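Local atomic coordinates of isoflavone reductase (Medicago sativa, PDB entry 2GAS), a protein that reduces 2'-hydroxyisoflavones to chiral isoflavanones with NADPH, a late step in the biosynthesis of the alfalfa phytoalexin medicarpin. Residues A[3-8]-A[79-84]. Numbering follows the deposited sequence.
Sequences NKILIL and IVICAA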
ATOM      1  N   ASN A   3       0.220  20.237 -10.373  1.00 30.26           N
ATOM      2  CA  ASN A   3      -0.421  19.809  -9.133  1.00 27.46           C
ATOM      3  C   ASN A   3       0.514  19.813  -7.931  1.00 23.39           C
ATOM      4  O   ASN A   3       1.576  19.188  -7.953  1.00 21.83           O
ATOM      5  CB  ASN A   3      -1.008  18.400  -9.283  1.00 29.79           C
ATOM      6  CG  ASN A   3      -2.098  18.327 -10.328  1.00 33.03           C
ATOM      7  OD1 ASN A   3      -3.124  18.999 -10.220  1.00 34.74           O
ATOM      8  ND2 ASN A   3      -1.884  17.501 -11.347  1.00 35.82           N
ATOM      9  N   LYS A   4       0.107  20.522  -6.882  1.00 20.70           N
ATOM     10  CA  LYS A   4       0.874  20.578  -5.645  1.00 19.27           C
ATOM     11  C   LYS A   4       0.379  19.390  -4.830  1.00 19.12           C
ATOM     12  O   LYS A   4      -0.808  19.294  -4.531  1.00 19.60           O
ATOM     13  CB  LYS A   4       0.600  21.892  -4.912  1.00 20.25           C
ATOM     14  CG  LYS A   4       1.150  23.112  -5.652  1.00 22.46           C
ATOM     15  CD  LYS A   4       0.801  24.415  -4.944  1.00 26.89           C
ATOM     16  CE  LYS A   4      -0.697  24.669  -4.954  1.00 31.02           C
ATOM     17  NZ  LYS A   4      -1.043  25.991  -4.351  1.00 36.40           N
ATOM     18  N   ILE A   5       1.295  18.488  -4.487  1.00 17.43           N
ATOM     19  CA  ILE A   5       0.956  17.270  -3.757  1.00 16.00           C
ATOM     20  C   ILE A   5       1.447  17.249  -2.307  1.00 17.12           C
ATOM     21  O   ILE A   5       2.640  17.418  -2.039  1.00 17.42           O
ATOM     22  CB  ILE A   5       1.536  16.033  -4.500  1.00 17.00           C
ATOM     23  CG1 ILE A   5       1.013  16.007  -5.940  1.00 17.26           C
ATOM     24  CG2 ILE A   5       1.151  14.735  -3.771  1.00 15.84           C
ATOM     25  CD1 ILE A   5       1.588  14.893  -6.793  1.00 18.91           C
ATOM     26  N   LEU A   6       0.515  17.030  -1.381  1.00 16.84           N
ATOM     27  CA  LEU A   6       0.821  16.965   0.045  1.00 17.29           C
ATOM     28  C   LEU A   6       0.758  15.516   0.510  1.00 16.21           C
ATOM     29  O   LEU A   6      -0.247  14.832   0.298  1.00 17.19           O
ATOM     30  CB  LEU A   6      -0.195  17.785   0.847  1.00 17.19           C
ATOM     31  CG  LEU A   6      -0.100  17.660   2.372  1.00 17.94           C
ATOM     32  CD1 LEU A   6       1.252  18.173   2.857  1.00 18.34           C
ATOM     33  CD2 LEU A   6      -1.235  18.448   3.017  1.00 18.82           C
ATOM     34  N   ILE A   7       1.826  15.063   1.152  1.00 16.74           N
ATOM     35  CA  ILE A   7       1.891  13.698   1.654  1.00 15.53           C
ATOM     36  C   ILE A   7       1.809  13.658   3.172  1.00 16.11           C
ATOM     37  O   ILE A   7       2.647  14.243   3.865  1.00 17.08           O
ATOM     38  CB  ILE A   7       3.211  12.998   1.234  1.00 15.12           C
ATOM     39  CG1 ILE A   7       3.304  12.922  -0.291  1.00 18.12           C
ATOM     40  CG2 ILE A   7       3.298  11.611   1.872  1.00 17.60           C
ATOM     41  CD1 ILE A   7       2.101  12.291  -0.938  1.00 25.47           C
ATOM     42  N   LEU A   8       0.786  12.979   3.685  1.00 15.26           N
ATOM     43  CA  LEU A   8       0.618  12.805   5.124  1.00 15.43           C
ATOM     44  C   LEU A   8       1.314  11.473   5.420  1.00 15.07           C
ATOM     45  O   LEU A   8       1.232  10.540   4.613  1.00 17.64           O
ATOM     46  CB  LEU A   8      -0.870  12.741   5.474  1.00 18.12           C
ATOM     47  CG  LEU A   8      -1.724  13.865   4.872  1.00 22.93           C
ATOM     48  CD1 LEU A   8      -3.182  13.660   5.258  1.00 26.03           C
ATOM     49  CD2 LEU A   8      -1.236  15.216   5.351  1.00 24.29           C
ATOM     50  N   ILE A  79      -3.537  18.202  -4.208  1.00 17.34           N
ATOM     51  CA  ILE A  79      -3.760  16.779  -3.966  1.00 17.42           C
ATOM     52  C   ILE A  79      -3.251  16.365  -2.593  1.00 16.31           C
ATOM     53  O   ILE A  79      -2.157  16.753  -2.181  1.00 16.19           O
ATOM     54  CB  ILE A  79      -3.054  15.941  -5.057  1.00 18.32           C
ATOM     55  CG1 ILE A  79      -3.600  16.345  -6.431  1.00 18.79           C
ATOM     56  CG2 ILE A  79      -3.275  14.445  -4.806  1.00 17.65           C
ATOM     57  CD1 ILE A  79      -2.889  15.690  -7.597  1.00 21.46           C
ATOM     58  N   VAL A  80      -4.057  15.581  -1.888  1.00 13.58           N
ATOM     59  CA  VAL A  80      -3.708  15.118  -0.553  1.00 15.33           C
ATOM     60  C   VAL A  80      -3.619  13.596  -0.557  1.00 16.33           C
ATOM     61  O   VAL A  80      -4.557  12.910  -0.963  1.00 14.16           O
ATOM     62  CB  VAL A  80      -4.772  15.564   0.475  1.00 16.41           C
ATOM     63  CG1 VAL A  80      -4.413  15.044   1.854  1.00 16.88           C
ATOM     64  CG2 VAL A  80      -4.886  17.080   0.485  1.00 15.46           C
ATOM     65  N   ILE A  81      -2.479  13.079  -0.116  1.00 14.22           N
ATOM     66  CA  ILE A  81      -2.257  11.639  -0.067  1.00 14.95           C
ATOM     67  C   ILE A  81      -2.002  11.186   1.362  1.00 15.75           C
ATOM     68  O   ILE A  81      -1.046  11.628   1.993  1.00 14.64           O
ATOM     69  CB  ILE A  81      -1.044  11.237  -0.925  1.00 14.14           C
ATOM     70  CG1 ILE A  81      -1.280  11.666  -2.377  1.00 16.51           C
ATOM     71  CG2 ILE A  81      -0.813   9.731  -0.830  1.00 14.93           C
ATOM     72  CD1 ILE A  81      -0.112  11.394  -3.312  1.00 18.92           C
ATOM     73  N   CYS A  82      -2.868  10.315   1.877  1.00 15.53           N
ATOM     74  CA  CYS A  82      -2.687   9.797   3.229  1.00 17.10           C
ATOM     75  C   CYS A  82      -1.951   8.465   3.116  1.00 17.81           C
ATOM     76  O   CYS A  82      -2.562   7.414   2.904  1.00 16.87           O
ATOM     77  CB  CYS A  82      -4.038   9.595   3.913  1.00 20.52           C
ATOM     78  SG  CYS A  82      -3.865   9.281   5.672  1.00 26.33           S
ATOM     79  N   ALA A  83      -0.629   8.517   3.248  1.00 17.72           N
ATOM     80  CA  ALA A  83       0.199   7.324   3.138  1.00 19.43           C
ATOM     81  C   ALA A  83      -0.021   6.382   4.308  1.00 21.19           C
ATOM     82  O   ALA A  83      -0.018   6.804   5.468  1.00 23.33           O
ATOM     83  CB  ALA A  83       1.671   7.720   3.048  1.00 18.29           C
ATOM     84  N   ALA A  84      -0.211   5.103   3.997  1.00 22.18           N
ATOM     85  CA  ALA A  84      -0.434   4.097   5.023  1.00 22.72           C
ATOM     86  C   ALA A  84       0.767   4.000   5.959  1.00 23.67           C
ATOM     87  O   ALA A  84       1.917   4.120   5.527  1.00 23.58           O
ATOM     88  CB  ALA A  84      -0.709   2.746   4.380  1.00 25.03           C
TER
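Leu-6 gives its N to Ile-79 O at 2.8 Å and takes Ile-81 N on its O, so both its backbone polar groups are spent on strand 79-82. Three more bonds extend this parallel ladder: Ile-79 N to Lys-4 O, Leu-8 N to Ile-81 O, and Ala-83 N to Leu-8 O. The first four are nearly straight, 165° or more at hydrogen. The last is longer, at 3.1 Å between Ala-83 N and Leu-8 O, and bent to 148°, with the donor tilted from the carbonyl plane. Ile-5 bonds through its backbone to Pro-28 and Tyr-30, and Ile-7 to Tyr-30 and Leu-32, at the opposite edge, while the ammonium of Lys-4 is bonded to Gln-76 O.

On the face carrying the isoleucines, Ile-7 turns CD1 beside its own CA rather than anti to it (chi2 -53°), which brings that methyl to 3.3 Å from Ile-81 CB, a tight fit. Ile-81 CD1 also meets Ile-5 CG2 at 3.6 Å, and helix 15-25 covers Ile-7 and Ile-81 with Ile-18, and Ile-5 with Ser-22. An alanine in place of Ile-81 would keep the CB that Ile-7 CD1 touches but would probably leave Ile-5 CG2 without its CD1 partner and open a gap under Ile-18. On the other face, Leu-8 CD1 reaches Val-80 CG1 at 3.9 Å, under helix 92-102.

Strands 5-8 and 79-82, the first and fourth in a 3-2-1-4-5 order, form the centre of a Rossmann fold; the side chain of Ala-83, just past the strand end, comes within about 4 Å of Gly-15 (nearest atoms), in the inferred NADP(+)-binding segment.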